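Local structure of polyphosphate kinase (2O8R) at residues Pro141-Met146 and Leu181-Thr186; Leu164-Lys169 and Val219-Tyr224; Thr442-Tyr447 and Gly457-Ser462; Leu523-Ile528 and Leu555-Glu560; Arg536-Leu541 and Gly562-Leu567. The protein probably catalyses the reversible, magnesium-dependent transfer of the terminal phosphate of ATP to a growing polyphosphate chain. The protein carries 3 engineered substitutions. One frame throughout, in Å; residues are numbered along the deposited sequence.

Interaction 1: residues Pro141-Met146 and Leu181-Thr186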
# COMPACT_ATOMS: atom_id res chain seq x y z
N PRO A 141 -16.34 0.60 -19.29
CA PRO A 141 -16.95 0.12 -18.04
C PRO A 141 -16.58 0.92 -16.78
O PRO A 141 -17.22 0.76 -15.75
CB PRO A 141 -16.42 -1.32 -17.90
CG PRO A 141 -15.95 -1.70 -19.27
CD PRO A 141 -15.57 -0.45 -19.99
N LEU A 142 -15.56 1.77 -16.88
CA LEU A 142 -15.10 2.54 -15.73
C LEU A 142 -15.54 4.02 -15.82
O LEU A 142 -15.13 4.86 -15.02
CB LEU A 142 -13.58 2.43 -15.60
CG LEU A 142 -12.92 1.06 -15.38
CD1 LEU A 142 -11.42 1.21 -15.14
CD2 LEU A 142 -13.54 0.33 -14.20
N LEU A 143 -16.39 4.31 -16.78
CA LEU A 143 -16.89 5.67 -16.97
C LEU A 143 -18.18 5.92 -16.20
O LEU A 143 -18.92 5.01 -15.85
CB LEU A 143 -17.13 5.91 -18.45
CG LEU A 143 -16.04 6.60 -19.29
CD1 LEU A 143 -14.67 6.39 -18.72
CD2 LEU A 143 -16.11 6.15 -20.74
N TYR A 144 -18.45 7.19 -15.92
CA TYR A 144 -19.73 7.61 -15.40
C TYR A 144 -20.15 8.87 -16.14
O TYR A 144 -19.81 9.97 -15.72
CB TYR A 144 -19.63 7.91 -13.92
CG TYR A 144 -19.29 6.72 -13.09
CD1 TYR A 144 -20.28 5.95 -12.50
CD2 TYR A 144 -17.97 6.36 -12.86
CE1 TYR A 144 -19.96 4.85 -11.70
CE2 TYR A 144 -17.64 5.27 -12.07
CZ TYR A 144 -18.63 4.52 -11.50
OH TYR A 144 -18.30 3.43 -10.73
N PRO A 145 -20.85 8.72 -17.28
CA PRO A 145 -21.22 9.88 -18.08
C PRO A 145 -22.23 10.72 -17.34
O PRO A 145 -23.31 10.24 -17.00
CB PRO A 145 -21.86 9.28 -19.33
CG PRO A 145 -21.44 7.83 -19.32
CD PRO A 145 -21.34 7.46 -17.88
N MSE A 146 -21.84 11.95 -17.04
CA MSE A 146 -22.69 12.83 -16.25
C MSE A 146 -23.07 14.07 -17.02
O MSE A 146 -22.23 14.95 -17.23
CB MSE A 146 -21.99 13.24 -14.98
CG MSE A 146 -21.79 12.10 -14.02
SE MSE A 146 -20.69 12.64 -12.51
CE MSE A 146 -18.96 12.80 -13.41
N LEU A 181 -19.97 15.95 -17.96
CA LEU A 181 -18.75 15.75 -17.23
C LEU A 181 -18.47 14.28 -17.26
O LEU A 181 -19.36 13.49 -16.93
CB LEU A 181 -18.95 16.19 -15.79
CG LEU A 181 -17.74 16.26 -14.86
CD1 LEU A 181 -16.83 17.41 -15.25
CD2 LEU A 181 -18.22 16.45 -13.45
N LEU A 182 -17.27 13.89 -17.67
CA LEU A 182 -16.85 12.52 -17.36
C LEU A 182 -15.47 12.31 -16.74
O LEU A 182 -14.60 13.20 -16.75
CB LEU A 182 -17.16 11.53 -18.49
CG LEU A 182 -16.80 11.83 -19.93
CD1 LEU A 182 -15.34 11.52 -20.16
CD2 LEU A 182 -17.66 10.98 -20.82
N ASN A 183 -15.31 11.13 -16.16
CA ASN A 183 -14.15 10.78 -15.36
C ASN A 183 -13.08 10.16 -16.22
O ASN A 183 -13.37 9.46 -17.18
CB ASN A 183 -14.55 9.80 -14.26
CG ASN A 183 -15.43 8.67 -14.76
OD1 ASN A 183 -16.29 8.87 -15.62
ND2 ASN A 183 -15.21 7.48 -14.24
N VAL A 184 -11.82 10.42 -15.88
CA VAL A 184 -10.75 9.66 -16.50
C VAL A 184 -10.25 8.68 -15.44
O VAL A 184 -9.56 9.06 -14.50
CB VAL A 184 -9.70 10.56 -17.17
CG1 VAL A 184 -10.37 11.83 -17.61
CG2 VAL A 184 -8.56 10.87 -16.25
N PRO A 185 -10.64 7.41 -15.58
CA PRO A 185 -10.51 6.42 -14.50
C PRO A 185 -9.07 5.99 -14.23
O PRO A 185 -8.73 4.82 -14.39
CB PRO A 185 -11.32 5.23 -15.02
CG PRO A 185 -11.33 5.38 -16.50
CD PRO A 185 -11.21 6.84 -16.81
N THR A 186 -8.24 6.93 -13.81
CA THR A 186 -6.84 6.61 -13.54
C THR A 186 -6.70 5.91 -12.20
O THR A 186 -5.62 5.46 -11.84
CB THR A 186 -5.93 7.82 -13.60
OG1 THR A 186 -6.41 8.82 -12.70
CG2 THR A 186 -5.92 8.37 -14.99

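Interaction 2: residues Leu164-Lys169 and Val219-Tyr224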
# COMPACT_ATOMS: atom_id res chain seq x y z
N LEU A 164 -13.08 15.40 -17.92
CA LEU A 164 -13.35 15.93 -19.23
C LEU A 164 -14.70 16.60 -19.17
O LEU A 164 -15.71 15.96 -18.82
CB LEU A 164 -13.39 14.79 -20.24
CG LEU A 164 -12.23 14.52 -21.20
CD1 LEU A 164 -11.01 15.39 -20.99
CD2 LEU A 164 -11.89 13.05 -21.11
N ALA A 165 -14.73 17.88 -19.48
CA ALA A 165 -15.99 18.56 -19.71
C ALA A 165 -16.26 18.54 -21.21
O ALA A 165 -15.44 19.00 -21.99
CB ALA A 165 -15.94 19.97 -19.19
N VAL A 166 -17.41 17.97 -21.58
CA VAL A 166 -17.82 17.80 -22.97
C VAL A 166 -18.98 18.73 -23.31
O VAL A 166 -19.94 18.82 -22.55
CB VAL A 166 -18.32 16.35 -23.23
CG1 VAL A 166 -18.76 16.17 -24.66
CG2 VAL A 166 -17.26 15.33 -22.88
N ARG A 167 -18.89 19.41 -24.45
CA ARG A 167 -19.99 20.21 -24.98
C ARG A 167 -20.77 19.42 -26.02
O ARG A 167 -20.19 18.86 -26.94
CB ARG A 167 -19.45 21.48 -25.62
CG ARG A 167 -20.49 22.32 -26.32
CD ARG A 167 -19.97 23.71 -26.59
NE ARG A 167 -19.10 23.76 -27.75
CZ ARG A 167 -18.43 24.85 -28.13
NH1 ARG A 167 -18.55 25.97 -27.43
NH2 ARG A 167 -17.66 24.81 -29.20
N LEU A 168 -22.09 19.38 -25.87
CA LEU A 168 -22.94 18.60 -26.76
C LEU A 168 -24.05 19.40 -27.47
O LEU A 168 -24.70 20.24 -26.86
CB LEU A 168 -23.58 17.46 -25.97
CG LEU A 168 -22.60 16.54 -25.25
CD1 LEU A 168 -23.28 15.88 -24.05
CD2 LEU A 168 -22.03 15.50 -26.21
N LYS A 169 -24.25 19.11 -28.76
CA LYS A 169 -25.40 19.61 -29.51
C LYS A 169 -26.20 18.42 -30.01
O LYS A 169 -25.64 17.48 -30.56
CB LYS A 169 -24.96 20.49 -30.67
CG LYS A 169 -26.04 21.42 -31.17
CD LYS A 169 -25.72 21.88 -32.58
CE LYS A 169 -26.98 22.14 -33.38
NZ LYS A 169 -26.78 21.91 -34.84
N VAL A 219 -19.50 7.26 -28.86
CA VAL A 219 -20.18 6.05 -28.39
C VAL A 219 -20.85 6.28 -27.03
O VAL A 219 -21.83 5.61 -26.67
CB VAL A 219 -19.26 4.78 -28.39
CG1 VAL A 219 -18.08 4.94 -29.35
CG2 VAL A 219 -18.78 4.43 -27.00
N VAL A 220 -20.32 7.24 -26.29
CA VAL A 220 -20.81 7.57 -24.95
C VAL A 220 -22.06 8.44 -25.08
O VAL A 220 -23.02 8.32 -24.30
CB VAL A 220 -19.71 8.27 -24.12
CG1 VAL A 220 -20.25 8.77 -22.80
CG2 VAL A 220 -18.56 7.31 -23.88
N PHE A 221 -22.07 9.29 -26.10
CA PHE A 221 -23.21 10.15 -26.35
C PHE A 221 -23.79 9.92 -27.75
O PHE A 221 -23.65 10.79 -28.62
CB PHE A 221 -22.79 11.61 -26.17
CG PHE A 221 -22.16 11.90 -24.83
CD1 PHE A 221 -22.95 12.17 -23.72
CD2 PHE A 221 -20.77 11.92 -24.69
CE1 PHE A 221 -22.37 12.45 -22.48
CE2 PHE A 221 -20.19 12.21 -23.47
CZ PHE A 221 -20.99 12.46 -22.36
N PRO A 222 -24.44 8.77 -27.97
CA PRO A 222 -24.92 8.45 -29.31
C PRO A 222 -25.93 9.46 -29.87
O PRO A 222 -25.90 9.77 -31.06
CB PRO A 222 -25.57 7.08 -29.13
CG PRO A 222 -25.89 7.00 -27.68
CD PRO A 222 -24.77 7.70 -27.01
N GLY A 223 -26.80 9.98 -29.01
CA GLY A 223 -27.81 10.93 -29.45
C GLY A 223 -27.37 12.38 -29.48
O GLY A 223 -28.21 13.28 -29.37
N TYR A 224 -26.07 12.62 -29.64
CA TYR A 224 -25.54 13.98 -29.72
C TYR A 224 -24.43 14.07 -30.73
O TYR A 224 -23.80 13.07 -31.06
CB TYR A 224 -24.96 14.44 -28.38
CG TYR A 224 -25.90 14.43 -27.22
CD1 TYR A 224 -26.62 15.57 -26.86
CD2 TYR A 224 -26.06 13.28 -26.45
CE1 TYR A 224 -27.48 15.56 -25.78
CE2 TYR A 224 -26.91 13.26 -25.36
CZ TYR A 224 -27.62 14.40 -25.03
OH TYR A 224 -28.47 14.37 -23.95

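Interaction 3: residues Thr442-Tyr447 and Gly457-Ser462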
# COMPACT_ATOMS: atom_id res chain seq x y z
N THR A 442 16.81 11.15 16.13
CA THR A 442 17.78 10.44 16.95
C THR A 442 17.35 9.02 17.31
O THR A 442 16.16 8.75 17.47
CB THR A 442 18.04 11.19 18.28
OG1 THR A 442 16.82 11.23 19.03
CG2 THR A 442 18.51 12.62 18.03
N ALA A 443 18.32 8.13 17.44
CA ALA A 443 18.10 6.80 18.03
C ALA A 443 19.07 6.61 19.19
O ALA A 443 20.09 7.31 19.29
CB ALA A 443 18.28 5.72 16.99
N LEU A 444 18.76 5.68 20.08
CA LEU A 444 19.56 5.51 21.29
C LEU A 444 19.57 4.08 21.74
O LEU A 444 18.52 3.51 22.00
CB LEU A 444 19.00 6.35 22.43
CG LEU A 444 19.77 6.28 23.74
CD1 LEU A 444 21.18 6.87 23.61
CD2 LEU A 444 18.99 7.00 24.81
N ILE A 445 20.77 3.50 21.84
CA ILE A 445 20.92 2.16 22.37
C ILE A 445 21.64 2.25 23.71
O ILE A 445 22.75 2.78 23.77
CB ILE A 445 21.70 1.25 21.42
CG1 ILE A 445 20.94 1.09 20.11
CG2 ILE A 445 21.87 -0.11 22.02
CD1 ILE A 445 21.84 0.81 18.95
N LEU A 446 21.02 1.75 24.78
CA LEU A 446 21.61 1.84 26.12
C LEU A 446 22.06 0.47 26.66
O LEU A 446 21.34 -0.54 26.56
CB LEU A 446 20.65 2.51 27.11
CG LEU A 446 20.27 3.98 26.89
CD1 LEU A 446 19.14 4.37 27.82
CD2 LEU A 446 21.45 4.96 27.03
N TYR A 447 23.26 0.46 27.22
CA TYR A 447 23.81 -0.74 27.82
C TYR A 447 23.37 -0.85 29.27
O TYR A 447 23.06 0.17 29.90
CB TYR A 447 25.32 -0.70 27.76
CG TYR A 447 25.88 -0.87 26.37
CD1 TYR A 447 25.48 -1.93 25.56
CD2 TYR A 447 26.82 0.01 25.87
CE1 TYR A 447 26.00 -2.09 24.29
CE2 TYR A 447 27.35 -0.14 24.60
CZ TYR A 447 26.94 -1.19 23.81
OH TYR A 447 27.48 -1.32 22.54
N GLY A 457 26.45 3.55 25.95
CA GLY A 457 25.77 3.10 24.74
C GLY A 457 26.10 3.82 23.46
O GLY A 457 27.22 4.31 23.27
N ILE A 458 25.12 3.86 22.57
CA ILE A 458 25.30 4.41 21.22
C ILE A 458 24.19 5.40 20.91
O ILE A 458 23.01 5.10 21.07
CB ILE A 458 25.28 3.29 20.15
CG1 ILE A 458 26.41 2.29 20.37
CG2 ILE A 458 25.45 3.89 18.79
CD1 ILE A 458 26.30 1.03 19.51
N ALA A 459 24.58 6.58 20.45
CA ALA A 459 23.62 7.54 19.97
C ALA A 459 23.75 7.65 18.46
O ALA A 459 24.87 7.73 17.94
CB ALA A 459 23.84 8.91 20.63
N LEU A 460 22.62 7.62 17.77
CA LEU A 460 22.56 7.87 16.34
C LEU A 460 21.82 9.18 16.13
O LEU A 460 20.70 9.32 16.62
CB LEU A 460 21.79 6.75 15.65
CG LEU A 460 22.50 5.49 15.15
CD1 LEU A 460 23.56 5.01 16.10
CD2 LEU A 460 21.47 4.41 14.90
N LEU A 461 22.44 10.13 15.44
CA LEU A 461 21.85 11.46 15.16
C LEU A 461 21.95 11.80 13.69
O LEU A 461 22.94 11.48 13.05
CB LEU A 461 22.52 12.57 15.94
CG LEU A 461 22.31 12.46 17.44
CD1 LEU A 461 23.49 11.74 18.11
CD2 LEU A 461 22.13 13.86 18.00
N SER A 462 20.94 12.49 13.17
CA SER A 462 20.76 12.55 11.73
C SER A 462 20.06 13.78 11.21
O SER A 462 19.24 14.38 11.90
CB SER A 462 19.97 11.33 11.28
OG SER A 462 19.94 11.29 9.87

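Interaction 4: residues Leu523-Ile528 and Leu555-Glu560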
# COMPACT_ATOMS: atom_id res chain seq x y z
N LEU A 523 27.70 31.31 18.85
CA LEU A 523 28.55 30.89 17.74
C LEU A 523 28.73 31.98 16.67
O LEU A 523 29.86 32.22 16.22
CB LEU A 523 28.00 29.62 17.10
CG LEU A 523 28.07 28.30 17.88
CD1 LEU A 523 26.98 27.33 17.42
CD2 LEU A 523 29.44 27.65 17.75
N ILE A 524 27.64 32.63 16.26
CA ILE A 524 27.72 33.69 15.26
C ILE A 524 28.45 34.90 15.81
O ILE A 524 29.30 35.49 15.14
CB ILE A 524 26.33 34.15 14.76
CG1 ILE A 524 25.64 33.01 14.01
CG2 ILE A 524 26.48 35.36 13.85
CD1 ILE A 524 24.17 33.27 13.69
N GLU A 525 28.10 35.26 17.05
CA GLU A 525 28.72 36.38 17.73
C GLU A 525 30.23 36.20 17.84
O GLU A 525 30.99 37.14 17.59
CB GLU A 525 28.13 36.56 19.13
CG GLU A 525 26.83 37.33 19.18
CD GLU A 525 26.90 38.69 18.53
OE1 GLU A 525 28.00 39.28 18.40
OE2 GLU A 525 25.83 39.19 18.15
N ARG A 526 30.66 34.99 18.20
CA ARG A 526 32.08 34.70 18.34
C ARG A 526 32.88 35.01 17.08
O ARG A 526 34.02 35.46 17.16
CB ARG A 526 32.29 33.25 18.75
CG ARG A 526 33.75 32.86 18.84
CD ARG A 526 33.93 31.59 19.60
NE ARG A 526 33.37 30.46 18.87
CZ ARG A 526 33.56 29.19 19.20
NH1 ARG A 526 34.32 28.89 20.25
NH2 ARG A 526 33.00 28.23 18.48
N GLU A 527 32.26 34.80 15.92
CA GLU A 527 32.88 35.13 14.64
C GLU A 527 32.97 36.63 14.48
O GLU A 527 33.96 37.14 13.97
CB GLU A 527 32.13 34.53 13.44
CG GLU A 527 31.97 33.03 13.47
CD GLU A 527 33.26 32.28 13.23
OE1 GLU A 527 34.03 32.68 12.32
OE2 GLU A 527 33.50 31.27 13.96
N ILE A 528 31.93 37.34 14.92
CA ILE A 528 31.94 38.81 14.85
C ILE A 528 33.10 39.37 15.66
O ILE A 528 33.87 40.19 15.15
CB ILE A 528 30.63 39.46 15.33
CG1 ILE A 528 29.45 39.05 14.44
CG2 ILE A 528 30.77 40.98 15.37
CD1 ILE A 528 28.14 39.57 14.93
N LEU A 555 22.80 37.42 10.71
CA LEU A 555 23.68 37.10 9.60
C LEU A 555 24.07 38.38 8.88
O LEU A 555 25.25 38.58 8.57
CB LEU A 555 23.01 36.12 8.64
CG LEU A 555 22.72 34.73 9.21
CD1 LEU A 555 21.85 33.94 8.23
CD2 LEU A 555 24.01 33.98 9.54
N TYR A 556 23.08 39.23 8.63
CA TYR A 556 23.30 40.55 8.04
C TYR A 556 24.29 41.37 8.86
O TYR A 556 25.19 42.01 8.31
CB TYR A 556 21.99 41.32 7.96
CG TYR A 556 21.06 40.93 6.83
CD1 TYR A 556 21.55 40.70 5.55
CD2 TYR A 556 19.69 40.84 7.04
CE1 TYR A 556 20.68 40.37 4.51
CE2 TYR A 556 18.82 40.53 6.01
CZ TYR A 556 19.32 40.29 4.75
OH TYR A 556 18.46 39.96 3.75
N ARG A 557 24.11 41.35 10.18
CA ARG A 557 25.04 42.03 11.07
C ARG A 557 26.43 41.41 11.03
O ARG A 557 27.43 42.12 11.14
CB ARG A 557 24.52 42.06 12.50
CG ARG A 557 23.32 42.97 12.74
CD ARG A 557 22.78 42.79 14.16
NE ARG A 557 23.85 42.40 15.07
CZ ARG A 557 23.87 41.29 15.82
NH1 ARG A 557 22.85 40.44 15.80
NH2 ARG A 557 24.92 41.05 16.59
N ALA A 558 26.51 40.09 10.88
CA ALA A 558 27.81 39.42 10.77
C ALA A 558 28.49 39.87 9.48
O ALA A 558 29.67 40.18 9.49
CB ALA A 558 27.65 37.92 10.81
N SER A 559 27.73 39.92 8.40
CA SER A 559 28.25 40.40 7.11
C SER A 559 28.79 41.82 7.25
O SER A 559 29.97 42.08 6.96
CB SER A 559 27.15 40.35 6.05
OG SER A 559 27.64 40.78 4.79
N GLU A 560 27.92 42.73 7.70
CA GLU A 560 28.28 44.11 8.01
C GLU A 560 29.56 44.21 8.83
O GLU A 560 30.39 45.08 8.58
CB GLU A 560 27.13 44.79 8.78
CG GLU A 560 25.95 45.22 7.91
CD GLU A 560 24.73 45.63 8.71
OE1 GLU A 560 24.64 45.24 9.90
OE2 GLU A 560 23.86 46.33 8.16

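Interaction 5: residues Arg536-Leu541 and Gly562-Leu567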
# COMPACT_ATOMS: atom_id res chain seq x y z
N ARG A 536 40.30 36.05 11.01
CA ARG A 536 39.35 35.69 9.95
C ARG A 536 38.00 35.30 10.55
O ARG A 536 37.94 34.65 11.59
CB ARG A 536 39.91 34.55 9.09
CG ARG A 536 39.00 34.17 7.95
CD ARG A 536 39.75 33.60 6.76
NE ARG A 536 38.84 33.33 5.64
CZ ARG A 536 38.14 32.21 5.48
NH1 ARG A 536 38.24 31.22 6.36
NH2 ARG A 536 37.34 32.06 4.43
N GLY A 537 36.92 35.74 9.90
CA GLY A 537 35.55 35.41 10.32
C GLY A 537 34.79 34.70 9.22
O GLY A 537 34.39 35.32 8.23
N TYR A 538 34.58 33.40 9.39
CA TYR A 538 33.95 32.60 8.34
C TYR A 538 32.86 31.67 8.85
O TYR A 538 32.94 31.14 9.97
CB TYR A 538 35.01 31.81 7.57
CG TYR A 538 34.46 31.07 6.39
CD1 TYR A 538 33.97 31.75 5.28
CD2 TYR A 538 34.39 29.67 6.40
CE1 TYR A 538 33.45 31.08 4.20
CE2 TYR A 538 33.87 28.98 5.32
CZ TYR A 538 33.40 29.69 4.22
OH TYR A 538 32.89 29.01 3.15
N MSE A 539 31.83 31.47 8.02
CA MSE A 539 30.73 30.54 8.31
C MSE A 539 30.36 29.79 7.07
O MSE A 539 30.27 30.38 5.98
CB MSE A 539 29.50 31.27 8.84
CG MSE A 539 29.69 31.83 10.22
SE MSE A 539 28.08 32.56 11.01
CE MSE A 539 27.98 34.26 10.11
N LEU A 540 30.13 28.49 7.22
CA LEU A 540 29.64 27.68 6.12
C LEU A 540 28.38 27.00 6.60
O LEU A 540 28.43 26.17 7.51
CB LEU A 540 30.71 26.67 5.68
CG LEU A 540 30.52 25.80 4.43
CD1 LEU A 540 29.58 26.39 3.39
CD2 LEU A 540 31.87 25.50 3.81
N LEU A 541 27.26 27.37 6.01
CA LEU A 541 25.95 26.96 6.50
C LEU A 541 25.08 26.33 5.40
O LEU A 541 24.81 26.96 4.38
CB LEU A 541 25.23 28.18 7.06
CG LEU A 541 25.77 28.99 8.22
CD1 LEU A 541 24.86 30.19 8.37
CD2 LEU A 541 25.80 28.16 9.50
N GLY A 562 32.09 42.38 8.74
CA GLY A 562 33.22 41.76 8.08
C GLY A 562 33.30 40.24 8.15
O GLY A 562 34.28 39.66 7.66
N VAL A 563 32.30 39.58 8.73
CA VAL A 563 32.23 38.11 8.69
C VAL A 563 31.75 37.63 7.31
O VAL A 563 30.71 38.06 6.82
CB VAL A 563 31.32 37.51 9.82
CG1 VAL A 563 31.40 35.99 9.81
CG2 VAL A 563 31.69 38.06 11.21
N GLU A 564 32.53 36.74 6.69
CA GLU A 564 32.19 36.13 5.40
C GLU A 564 31.29 34.90 5.56
O GLU A 564 31.55 34.02 6.40
CB GLU A 564 33.45 35.70 4.67
CG GLU A 564 34.27 36.80 4.09
CD GLU A 564 35.28 36.28 3.08
OE1 GLU A 564 35.45 35.04 2.98
OE2 GLU A 564 35.88 37.11 2.37
N ILE A 565 30.25 34.82 4.73
CA ILE A 565 29.27 33.74 4.85
C ILE A 565 28.94 33.02 3.53
O ILE A 565 28.53 33.64 2.54
CB ILE A 565 27.94 34.26 5.50
CG1 ILE A 565 28.22 35.19 6.68
CG2 ILE A 565 27.08 33.08 5.93
CD1 ILE A 565 26.99 35.86 7.26
N ASP A 566 29.12 31.70 3.53
CA ASP A 566 28.59 30.84 2.47
C ASP A 566 27.34 30.10 2.93
O ASP A 566 27.38 29.29 3.85
CB ASP A 566 29.64 29.83 2.03
CG ASP A 566 30.41 30.28 0.83
OD1 ASP A 566 29.80 30.67 -0.18
OD2 ASP A 566 31.66 30.21 0.89
N LEU A 567 26.22 30.40 2.27
CA LEU A 567 24.96 29.71 2.50
C LEU A 567 24.70 28.76 1.36
O LEU A 567 24.75 29.16 0.20
CB LEU A 567 23.81 30.71 2.56
CG LEU A 567 23.67 31.56 3.82
CD1 LEU A 567 22.63 32.63 3.62
CD2 LEU A 567 23.31 30.69 5.00

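Interaction 1: residues Pro141-Met146 and Leu181-Thr186
Met-146 and Leu-181 form the antiparallel, hydrogen-bonded pair where the short strand 146-147, outermost in the sheet within this chain, joins strand 178-183 in the mixed sheet of the polyphosphate kinase middle domain. Leu-181 N gives a nearly straight bond to Met-146 O, and Met-146 N returns one to Leu-181 O at 2.9 Å. The side chains of this pair, the first a selenomethionine, lie side by side and point the same way, with Met-146 CE 3.7 Å from Leu-181 CD2.

Beyond the pair the backbones move apart, and Asn-183 bridges the gap with its side chain. Its CG sits between the backbone N and the carbonyl carbon (chi1 46°), on the side of the 141-146 loop. OD1 accepts Tyr-144 N at 2.8 Å, while ND2 makes a weak, bent bond to Leu-142 O. One buried amide thus serves a donor and an acceptor of the loop. Past it, Leu-142 CB meets Pro-185 CB at 3.6 Å.

On the buried side Leu-143 and Leu-182 both pack on Ile-213 and Val-220. The looser part holds Leu-142 and Tyr-144, partly exposed even in the dimer. The Tyr-144 ring stacks on Tyr-144 of the second subunit. Within the contact, Asn-183 ND2 lies at the edge of the Tyr-144 ring, 3.3 Å from its CD2.

Interaction 2: residues Leu164-Lys169 and Val219-Tyr224
Leu-168, Phe-221 and Tyr-224 all carry CG anti to the carbonyl carbon, with chi1 of -56°, -55° and -58°. In Leu-168 this sets CG toward the 219-224 turn, and CD1 and CD2 then lie against the two rings. CD1 lies over one face of the Phe-221 ring, offset toward its rim, in a CH-pi contact 4.1 Å from the ring centroid. The same methyl stands over the centre of one face of the Tyr-224 ring, 4.3 Å above its plane. CD2 touches Phe-221 CG and Tyr-224 CB, while Leu-168 CB packs against Tyr-224 CD1 at 3.7 Å.

Val-220 CG1 lies over the opposite face of the Phe-221 ring, also toward the rim. Val-166 CG2 makes a more distant approach to Phe-221 CE2, at 4.3 Å. At the strand end, Lys-169 O lies 3.6 Å from Tyr-224 CA. No hydrogen bond joins the two segments.

A type I beta turn from Phe-221 to Tyr-224, closed by Tyr-224 N bonding to Phe-221 O, brings the two aromatic residues at its ends to the same methyl group of Leu-168. Val-153 and Lys-152 of the second subunit pack on Phe-221 and Tyr-224 respectively. This is apolar packing of a turn after helix 217-220 against strand 163-169, an inner strand of the middle-domain sheet.

Interaction 3: residues Thr442-Tyr447 and Gly457-Ser462
Ala-443 and Ile-445 pair with Leu-460 and Ile-458 in the antiparallel beta hairpin of strands 442-447 and 457-462. Each pair exchanges two backbone hydrogen bonds. Ile-445 N to Ile-458 O and Ile-458 N to Ile-445 O both measure 2.9 Å, each donor in the carbonyl plane. In the other pair, Leu-460 N stands above the carbonyl plane of Ala-443 O.

Side chains alternate between two faces. On one, Ala-443 CB meets Leu-460 CB at 3.9 Å, and Ile-445 lies beside Ile-458. On the other, Thr-442 and Leu-461 lie side by side, pointing the same way, with CG2 of the threonine 3.8 Å from CD2 of the leucine. Leu-444 has CG anti to the backbone N (chi1 -179°), and its CD1 reaches Ile-458 O at 3.6 Å.

Helices cover both faces. Leu-360 of helix 355-365 packs on Ile-445, Ile-458 and Leu-460. Phe-494 of helix 484-497 packs on Thr-442 and Leu-444. Strand 370-377 bonds to the other side of strand 442-447, fixing the hairpin within the sheet of the first C-terminal, phospholipase D-like domain. The side chain of Thr-442 is about 10 Å from that of His-439, the predicted phosphohistidine.

At the far end the Tyr-447 ring comes against Gly-457, with Tyr-447 CD2 3.5 Å from Gly-457 CA.

Interaction 4: residues Leu523-Ile528 and Leu555-Glu560
Glu-525 and Arg-557 join two nearly parallel helices, 516-532 and 549-560, in the second C-terminal domain, which belongs to the phospholipase D-like clan. The axes of the two segments come within 9.8 Å, at 13°, with both helices on the same face of the central sheet.

One salt bridge makes the polar link. Arg-557 NH2 donates to Glu-525 OE2 at 2.6 Å. OE2 accepts through its syn lone pair, on the side of the other carboxylate oxygen. It also lies in the guanidinium plane, and the two flat groups are nearly coplanar, 20° apart. The bond is single rather than forked, because Glu-525 OE1 stays 4.0 Å from Arg-557 NH2. A bend at chi2 (-55°) turns CD of the glutamate out of an extended course. Both residues are partly exposed.

Glu-527 has its partners away from helix 549-560: its OE1 accepts Tyr-538 N and its OE2 accepts Asn-605 N. Arg-526 forms a salt bridge with Glu-610, and Tyr-556 OH bonds to Val-576 N. The polar ends of these side chains are therefore satisfied outside the helix pair.

The rest of the contact is apolar. Ile-524 sends CD1 to Leu-555 CD2 at 4.2 Å and CG2 to Ala-558 CB at 4.1 Å. Met-539 of the sheet packs beneath Ile-524, Leu-555 and Ala-558. Ile-528 CG1 rests on Ala-558 CA at 4.0 Å, and its CD1 lies 3.9 Å from Arg-557 NH2.

Interaction 5: residues Arg536-Leu541 and Gly562-Leu567
Tyr-538 to Leu-541 pair in parallel with Glu-564 to Leu-567, as the two strands of the beta-alpha-beta unit made by strand 538-543, helix 549-560 and strand 564-569. The strands lie inside the sheet of the second C-terminal domain, the axes of the segments approaching to 4.9 Å.

Four backbone hydrogen bonds link them. Glu-564 N bonds to Gly-537 O at 2.8 Å, Met-539 N to Glu-564 O, Asp-566 N to Met-539 O, and Leu-541 N to Asp-566 O. Gly-562 ends the helix in a Schellman motif, just before the second strand.

The face toward helices 516-532 and 549-560 is apolar. Selenomethionine Met-539, bent at chi3 (-78°), brings CE to Ile-565 CD1 as the two chains lie side by side. Two residues on, Leu-541 and Leu-567 also lie side by side, with CD1 of the first 3.7 Å from CD2 of the second.

The other face, which packs on Leu-650 of helix 636-651, carries a polar pair. Tyr-538 has CG anti to the backbone N (chi1 -175°), and its side chain crosses that of Asp-566 obliquely. Its OH donates to Asp-566 OD2 at 2.8 Å; OD2 accepts through its anti lone pair and lies at the ring edge, in its plane. Ring and carboxylate planes are 81° apart. Arg-586 forms a salt bridge to the same oxygen. Arg-536 and Glu-564 make only a long one.

Asp-566 is buried, and OD2 is held by both a hydroxyl and a guanidinium. These two partners would be expected to stabilise its negative charge.

Interactions 1 and 2 share the middle-domain sheet, and both touch the second subunit. Leu-182 N meets Leu-164 O at 2.8 Å, a probable hydrogen bond between neighbouring strands, and Leu-182 CD2 packs on Phe-221 CE2. Interactions 4 and 5 are helix and sheet layers of the same domain, with centres 8 Å apart. Ala-558 O lies 2.8 Å from Val-563 N, probably bonded where the helix gives way to the strand. Interaction 3 stands in the other C-terminal domain, its centre 32 Å from that of interaction 5. Interactions 3 and 5 come nearest the predicted sites: the Leu-567 side chain is about 10 Å from that of Arg-570, a predicted ATP-binding residue. Interactions 1 and 3 have centres 52 Å apart.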